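Local atomic coordinates of MlnD (Bacillus methylotrophicus, PDB entry 5IL5), a protein that probably dehydrates beta-hydroxyacyl intermediates bound to an acyl carrier protein, as the dehydratase domain of a trans-AT polyketide synthase linked to macrolactin. Residues A[90-101]-A[236-245]. Residues are numbered along the deposited sequence; the frame is centred on the assembly and turned at random.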
ATOM      1  N   ILE A  90      13.639  -2.123 -12.447  1.00 32.17           N
ATOM      2  CA  ILE A  90      14.561  -3.153 -11.989  1.00 32.06           C
ATOM      3  C   ILE A  90      15.155  -3.810 -13.223  1.00 31.72           C
ATOM      4  O   ILE A  90      14.430  -4.408 -14.028  1.00 31.53           O
ATOM      5  CB  ILE A  90      13.857  -4.178 -11.086  1.00 32.20           C
ATOM      6  CG1 ILE A  90      13.356  -3.507  -9.802  1.00 32.63           C
ATOM      7  CG2 ILE A  90      14.791  -5.340 -10.749  1.00 32.15           C
ATOM      8  CD1 ILE A  90      14.443  -2.869  -8.934  1.00 32.86           C
ATOM      9  N   ILE A  91      16.472  -3.709 -13.368  1.00 31.72           N
ATOM     10  CA  ILE A  91      17.171  -4.259 -14.520  1.00 31.49           C
ATOM     11  C   ILE A  91      17.841  -5.583 -14.194  1.00 31.44           C
ATOM     12  O   ILE A  91      17.824  -6.502 -15.012  1.00 31.24           O
ATOM     13  CB  ILE A  91      18.202  -3.245 -15.057  1.00 31.67           C
ATOM     14  CG1 ILE A  91      17.535  -1.941 -15.502  1.00 31.82           C
ATOM     15  CG2 ILE A  91      18.956  -3.846 -16.232  1.00 31.53           C
ATOM     16  CD1 ILE A  91      16.455  -2.118 -16.556  1.00 31.58           C
ATOM     17  N   LYS A  92      18.429  -5.705 -13.012  1.00 31.70           N
ATOM     18  CA  LYS A  92      19.280  -6.840 -12.710  1.00 31.77           C
ATOM     19  C   LYS A  92      18.900  -7.393 -11.349  1.00 32.02           C
ATOM     20  O   LYS A  92      18.772  -6.642 -10.378  1.00 32.27           O
ATOM     21  CB  LYS A  92      20.755  -6.428 -12.741  1.00 32.01           C
ATOM     22  CG  LYS A  92      21.736  -7.564 -13.030  1.00 32.07           C
ATOM     23  CD  LYS A  92      23.143  -7.014 -13.220  1.00 32.41           C
ATOM     24  CE  LYS A  92      24.165  -8.097 -13.561  1.00 32.56           C
ATOM     25  NZ  LYS A  92      24.178  -8.450 -15.013  1.00 32.31           N
ATOM     26  N   LEU A  93      18.721  -8.704 -11.288  1.00 32.04           N
ATOM     27  CA  LEU A  93      18.489  -9.410 -10.043  1.00 32.40           C
ATOM     28  C   LEU A  93      19.631 -10.396  -9.885  1.00 32.62           C
ATOM     29  O   LEU A  93      20.053 -11.021 -10.862  1.00 32.44           O
ATOM     30  CB  LEU A  93      17.139 -10.135 -10.041  1.00 32.44           C
ATOM     31  CG  LEU A  93      15.957  -9.196 -10.286  1.00 32.31           C
ATOM     32  CD1 LEU A  93      15.664  -9.090 -11.780  1.00 31.90           C
ATOM     33  CD2 LEU A  93      14.711  -9.590  -9.513  1.00 32.67           C
ATOM     34  N   THR A  94      20.165 -10.502  -8.677  1.00 33.05           N
ATOM     35  CA  THR A  94      21.310 -11.362  -8.446  1.00 33.37           C
ATOM     36  C   THR A  94      21.029 -12.266  -7.259  1.00 33.89           C
ATOM     37  O   THR A  94      20.186 -11.970  -6.410  1.00 34.08           O
ATOM     38  CB  THR A  94      22.590 -10.540  -8.217  1.00 33.57           C
ATOM     39  OG1 THR A  94      22.477  -9.777  -7.011  1.00 33.90           O
ATOM     40  CG2 THR A  94      22.808  -9.583  -9.392  1.00 33.19           C
ATOM     41  N   GLU A  95      21.748 -13.384  -7.227  1.00 43.01           N
ATOM     42  CA  GLU A  95      21.746 -14.314  -6.103  1.00 43.67           C
ATOM     43  C   GLU A  95      20.322 -14.736  -5.746  1.00 43.80           C
ATOM     44  O   GLU A  95      19.839 -14.533  -4.633  1.00 44.21           O
ATOM     45  CB  GLU A  95      22.447 -13.696  -4.895  1.00 44.12           C
ATOM     46  CG  GLU A  95      23.790 -13.060  -5.205  1.00 45.82           C
ATOM     47  CD  GLU A  95      24.375 -12.383  -3.988  1.00 48.31           C
ATOM     48  OE1 GLU A  95      23.861 -12.652  -2.869  1.00 48.85           O
ATOM     49  OE2 GLU A  95      25.330 -11.587  -4.157  1.00 49.54           O
ATOM     50  N   LEU A  96      19.642 -15.311  -6.727  1.00 34.73           N
ATOM     51  CA  LEU A  96      18.294 -15.814  -6.520  1.00 34.98           C
ATOM     52  C   LEU A  96      18.354 -17.201  -5.895  1.00 35.76           C
ATOM     53  O   LEU A  96      19.188 -18.031  -6.268  1.00 35.91           O
ATOM     54  CB  LEU A  96      17.527 -15.866  -7.839  1.00 34.50           C
ATOM     55  CG  LEU A  96      17.400 -14.557  -8.619  1.00 33.80           C
ATOM     56  CD1 LEU A  96      18.619 -14.315  -9.508  1.00 33.40           C
ATOM     57  CD2 LEU A  96      16.134 -14.580  -9.456  1.00 33.60           C
ATOM     58  N   SER A  97      17.482 -17.443  -4.920  1.00 36.36           N
ATOM     59  CA  SER A  97      17.444 -18.711  -4.201  1.00 37.28           C
ATOM     60  C   SER A  97      16.002 -19.188  -4.118  1.00 37.74           C
ATOM     61  O   SER A  97      15.145 -18.480  -3.583  1.00 37.81           O
ATOM     62  CB  SER A  97      18.042 -18.558  -2.802  1.00 37.87           C
ATOM     63  OG  SER A  97      18.032 -19.794  -2.120  1.00 38.86           O
ATOM     64  N   PHE A  98      15.732 -20.381  -4.642  1.00 38.15           N
ATOM     65  CA  PHE A  98      14.400 -20.974  -4.605  1.00 38.79           C
ATOM     66  C   PHE A  98      14.400 -22.119  -3.601  1.00 40.02           C
ATOM     67  O   PHE A  98      15.161 -23.080  -3.749  1.00 40.37           O
ATOM     68  CB  PHE A  98      13.977 -21.449  -5.993  1.00 38.48           C
ATOM     69  CG  PHE A  98      13.806 -20.327  -6.982  1.00 37.41           C
ATOM     70  CD1 PHE A  98      14.900 -19.767  -7.626  1.00 36.58           C
ATOM     71  CD2 PHE A  98      12.548 -19.812  -7.249  1.00 37.35           C
ATOM     72  CE1 PHE A  98      14.734 -18.731  -8.528  1.00 35.73           C
ATOM     73  CE2 PHE A  98      12.384 -18.780  -8.148  1.00 36.47           C
ATOM     74  CZ  PHE A  98      13.477 -18.240  -8.785  1.00 35.67           C
ATOM     75  N   ARG A  99      13.541 -22.015  -2.588  1.00 40.75           N
ATOM     76  CA  ARG A  99      13.540 -22.944  -1.466  1.00 42.03           C
ATOM     77  C   ARG A  99      12.299 -23.817  -1.365  1.00 43.12           C
ATOM     78  O   ARG A  99      12.403 -24.957  -0.909  1.00 44.23           O
ATOM     79  CB  ARG A  99      13.710 -22.168  -0.157  1.00 42.26           C
ATOM     80  CG  ARG A  99      15.131 -21.697   0.053  1.00 41.71           C
ATOM     81  CD  ARG A  99      15.249 -20.710   1.185  1.00 41.80           C
ATOM     82  NE  ARG A  99      14.635 -21.184   2.420  1.00 43.06           N
ATOM     83  CZ  ARG A  99      14.812 -20.599   3.597  1.00 43.46           C
ATOM     84  NH1 ARG A  99      15.592 -19.529   3.702  1.00 42.72           N
ATOM     85  NH2 ARG A  99      14.210 -21.084   4.670  1.00 44.70           N
ATOM     86  N   GLU A 100      11.133 -23.316  -1.753  1.00 44.91           N
ATOM     87  CA  GLU A 100       9.911 -24.101  -1.682  1.00 46.06           C
ATOM     88  C   GLU A 100       9.048 -23.806  -2.900  1.00 45.50           C
ATOM     89  O   GLU A 100       9.059 -22.679  -3.413  1.00 44.37           O
ATOM     90  CB  GLU A 100       9.103 -23.805  -0.406  1.00 47.03           C
ATOM     91  CG  GLU A 100       9.760 -24.281   0.888  1.00 47.94           C
ATOM     92  CD  GLU A 100       9.879 -25.799   0.981  1.00 49.20           C
ATOM     93  OE1 GLU A 100       9.132 -26.504   0.258  1.00 49.68           O
ATOM     94  OE2 GLU A 100      10.717 -26.280   1.782  1.00 49.78           O
ATOM     95  N   PRO A 101       8.307 -24.796  -3.393  1.00 44.41           N
ATOM     96  CA  PRO A 101       7.331 -24.535  -4.452  1.00 44.11           C
ATOM     97  C   PRO A 101       6.055 -23.913  -3.911  1.00 44.67           C
ATOM     98  O   PRO A 101       5.651 -24.140  -2.768  1.00 45.77           O
ATOM     99  CB  PRO A 101       7.056 -25.928  -5.027  1.00 45.07           C
ATOM    100  CG  PRO A 101       7.295 -26.842  -3.885  1.00 46.38           C
ATOM    101  CD  PRO A 101       8.423 -26.235  -3.100  1.00 45.70           C
ATOM    102  N   LEU A 236      13.516 -27.959  -9.501  1.00 43.18           N
ATOM    103  CA  LEU A 236      13.497 -26.799  -8.621  1.00 43.08           C
ATOM    104  C   LEU A 236      14.843 -26.104  -8.779  1.00 40.73           C
ATOM    105  O   LEU A 236      15.877 -26.700  -8.448  1.00 41.79           O
ATOM    106  CB  LEU A 236      13.265 -27.192  -7.162  1.00 46.57           C
ATOM    107  CG  LEU A 236      13.371 -26.026  -6.175  1.00 48.51           C
ATOM    108  CD1 LEU A 236      12.224 -26.104  -5.188  1.00 50.26           C
ATOM    109  CD2 LEU A 236      14.709 -26.011  -5.443  1.00 49.90           C
ATOM    110  N   PRO A 237      14.897 -24.865  -9.274  1.00 44.20           N
ATOM    111  CA  PRO A 237      16.208 -24.230  -9.451  1.00 44.37           C
ATOM    112  C   PRO A 237      16.681 -23.600  -8.155  1.00 44.80           C
ATOM    113  O   PRO A 237      16.307 -22.474  -7.816  1.00 44.20           O
ATOM    114  CB  PRO A 237      15.964 -23.193 -10.557  1.00 43.33           C
ATOM    115  CG  PRO A 237      14.467 -23.074 -10.707  1.00 42.59           C
ATOM    116  CD  PRO A 237      13.799 -23.996  -9.734  1.00 43.14           C
ATOM    117  N   GLU A 238      17.537 -24.333  -7.442  1.00 44.79           N
ATOM    118  CA  GLU A 238      17.952 -23.930  -6.104  1.00 45.48           C
ATOM    119  C   GLU A 238      18.611 -22.557  -6.114  1.00 45.16           C
ATOM    120  O   GLU A 238      18.362 -21.740  -5.220  1.00 45.09           O
ATOM    121  CB  GLU A 238      18.888 -24.992  -5.518  1.00 47.12           C
ATOM    122  CG  GLU A 238      19.074 -24.934  -4.000  1.00 48.13           C
ATOM    123  CD  GLU A 238      19.613 -26.236  -3.426  1.00 49.90           C
ATOM    124  OE1 GLU A 238      20.195 -27.040  -4.192  1.00 50.54           O
ATOM    125  OE2 GLU A 238      19.447 -26.452  -2.206  1.00 50.82           O
ATOM    126  N   ASN A 239      19.449 -22.280  -7.112  1.00 38.62           N
ATOM    127  CA  ASN A 239      20.173 -21.018  -7.179  1.00 38.61           C
ATOM    128  C   ASN A 239      20.227 -20.496  -8.607  1.00 37.90           C
ATOM    129  O   ASN A 239      20.254 -21.265  -9.568  1.00 37.87           O
ATOM    130  CB  ASN A 239      21.598 -21.165  -6.663  1.00 40.12           C
ATOM    131  CG  ASN A 239      21.661 -21.315  -5.163  1.00 40.98           C
ATOM    132  OD1 ASN A 239      21.638 -22.423  -4.640  1.00 41.78           O
ATOM    133  ND2 ASN A 239      21.740 -20.193  -4.458  1.00 40.98           N
ATOM    134  N   ILE A 240      20.207 -19.169  -8.731  1.00 37.48           N
ATOM    135  CA  ILE A 240      20.461 -18.491  -9.998  1.00 37.17           C
ATOM    136  C   ILE A 240      21.313 -17.264  -9.696  1.00 37.82           C
ATOM    137  O   ILE A 240      20.910 -16.405  -8.903  1.00 37.66           O
ATOM    138  CB  ILE A 240      19.166 -18.092 -10.724  1.00 35.96           C
ATOM    139  CG1 ILE A 240      18.262 -19.326 -10.834  1.00 35.51           C
ATOM    140  CG2 ILE A 240      19.495 -17.518 -12.100  1.00 35.89           C
ATOM    141  CD1 ILE A 240      17.045 -19.170 -11.722  1.00 34.56           C
ATOM    142  N   LYS A 241      22.490 -17.183 -10.314  1.00 46.87           N
ATOM    143  CA  LYS A 241      23.437 -16.132  -9.950  1.00 47.86           C
ATOM    144  C   LYS A 241      22.979 -14.763 -10.451  1.00 47.36           C
ATOM    145  O   LYS A 241      22.937 -13.801  -9.678  1.00 47.61           O
ATOM    146  CB  LYS A 241      24.837 -16.475 -10.476  1.00 49.29           C
ATOM    147  CG  LYS A 241      25.501 -17.653  -9.748  1.00 50.35           C
ATOM    148  CD  LYS A 241      26.959 -17.350  -9.370  1.00 52.25           C
ATOM    149  CE  LYS A 241      27.620 -18.480  -8.567  1.00 53.59           C
ATOM    150  NZ  LYS A 241      27.131 -18.576  -7.157  1.00 53.42           N
ATOM    151  N   GLU A 242      22.639 -14.646 -11.737  1.00 45.00           N
ATOM    152  CA  GLU A 242      22.238 -13.357 -12.294  1.00 44.80           C
ATOM    153  C   GLU A 242      20.989 -13.481 -13.150  1.00 43.62           C
ATOM    154  O   GLU A 242      20.763 -14.496 -13.816  1.00 43.19           O
ATOM    155  CB  GLU A 242      23.343 -12.722 -13.144  1.00 45.99           C
ATOM    156  CG  GLU A 242      24.323 -11.884 -12.347  1.00 47.30           C
ATOM    157  CD  GLU A 242      25.371 -11.243 -13.225  1.00 48.68           C
ATOM    158  OE1 GLU A 242      25.411 -11.567 -14.430  1.00 48.64           O
ATOM    159  OE2 GLU A 242      26.136 -10.395 -12.719  1.00 49.94           O
ATOM    160  N   CYS A 243      20.192 -12.411 -13.137  1.00 37.03           N
ATOM    161  CA  CYS A 243      19.087 -12.232 -14.076  1.00 36.30           C
ATOM    162  C   CYS A 243      19.064 -10.774 -14.516  1.00 36.92           C
ATOM    163  O   CYS A 243      18.791  -9.881 -13.709  1.00 37.20           O
ATOM    164  CB  CYS A 243      17.754 -12.626 -13.455  1.00 35.36           C
ATOM    165  SG  CYS A 243      16.387 -12.324 -14.574  1.00 34.77           S
ATOM    166  N   THR A 244      19.321 -10.540 -15.799  1.00 37.30           N
ATOM    167  CA  THR A 244      19.388  -9.204 -16.371  1.00 38.19           C
ATOM    168  C   THR A 244      18.312  -9.066 -17.436  1.00 37.79           C
ATOM    169  O   THR A 244      18.124  -9.972 -18.254  1.00 37.28           O
ATOM    170  CB  THR A 244      20.771  -8.944 -16.976  1.00 39.46           C
ATOM    171  OG1 THR A 244      21.789  -9.353 -16.050  1.00 39.89           O
ATOM    172  CG2 THR A 244      20.951  -7.475 -17.343  1.00 40.70           C
ATOM    173  N   ILE A 245      17.615  -7.935 -17.427  1.00 38.20           N
ATOM    174  CA  ILE A 245      16.529  -7.661 -18.361  1.00 38.11           C
ATOM    175  C   ILE A 245      16.988  -6.490 -19.215  1.00 39.54           C
ATOM    176  O   ILE A 245      16.888  -5.331 -18.795  1.00 40.44           O
ATOM    177  CB  ILE A 245      15.211  -7.346 -17.647  1.00 37.71           C
ATOM    178  CG1 ILE A 245      14.877  -8.416 -16.606  1.00 36.59           C
ATOM    179  CG2 ILE A 245      14.066  -7.253 -18.647  1.00 37.71           C
ATOM    180  CD1 ILE A 245      14.112  -7.857 -15.458  1.00 36.68           C
TER
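Strand 92-98 and strand 239-245 pair antiparallel at the seam between the N-terminal and C-terminal hotdog folds, the way a double-hotdog dehydratase joins its halves. Leu-93 and Cys-243 exchange two backbone hydrogen bonds, Leu-93 N reaching Cys-243 O at 2.7 Å and 171°. Leu-96 and Ile-240 repeat the exchange beyond a corner at Glu-95, whose own N bonds Lys-241 O, so pairing continues across the irregularity. On the face with Thr-94 and Glu-242, the Lys-92 chain runs extended and then bends at its last torsion (83°), bringing NZ to Thr-244 OG1 at 2.8 Å. From there NZ also makes a weak salt bridge to Glu-242 OE1 at 3.4 Å, while CG2 of Thr-94 lies alongside CG of Glu-242. The other face is apolar: Leu-96 CB packs 4.0 Å from Ile-240 CB, and Ile-240 CD1 meets Phe-98 CE1, also at 4.0 Å, obliquely to the ring. Helix 74-86 lies against the Leu-93 and Leu-96 part of this face, through Ala-78 and Ile-75, while Leu-282 of strand 278-286 reaches Ile-240 and Cys-243. The flanking strands are 134-140 beside 92-98 and 278-286 beside 239-245, where residues 238-239 and 241-242 form classic beta bulges.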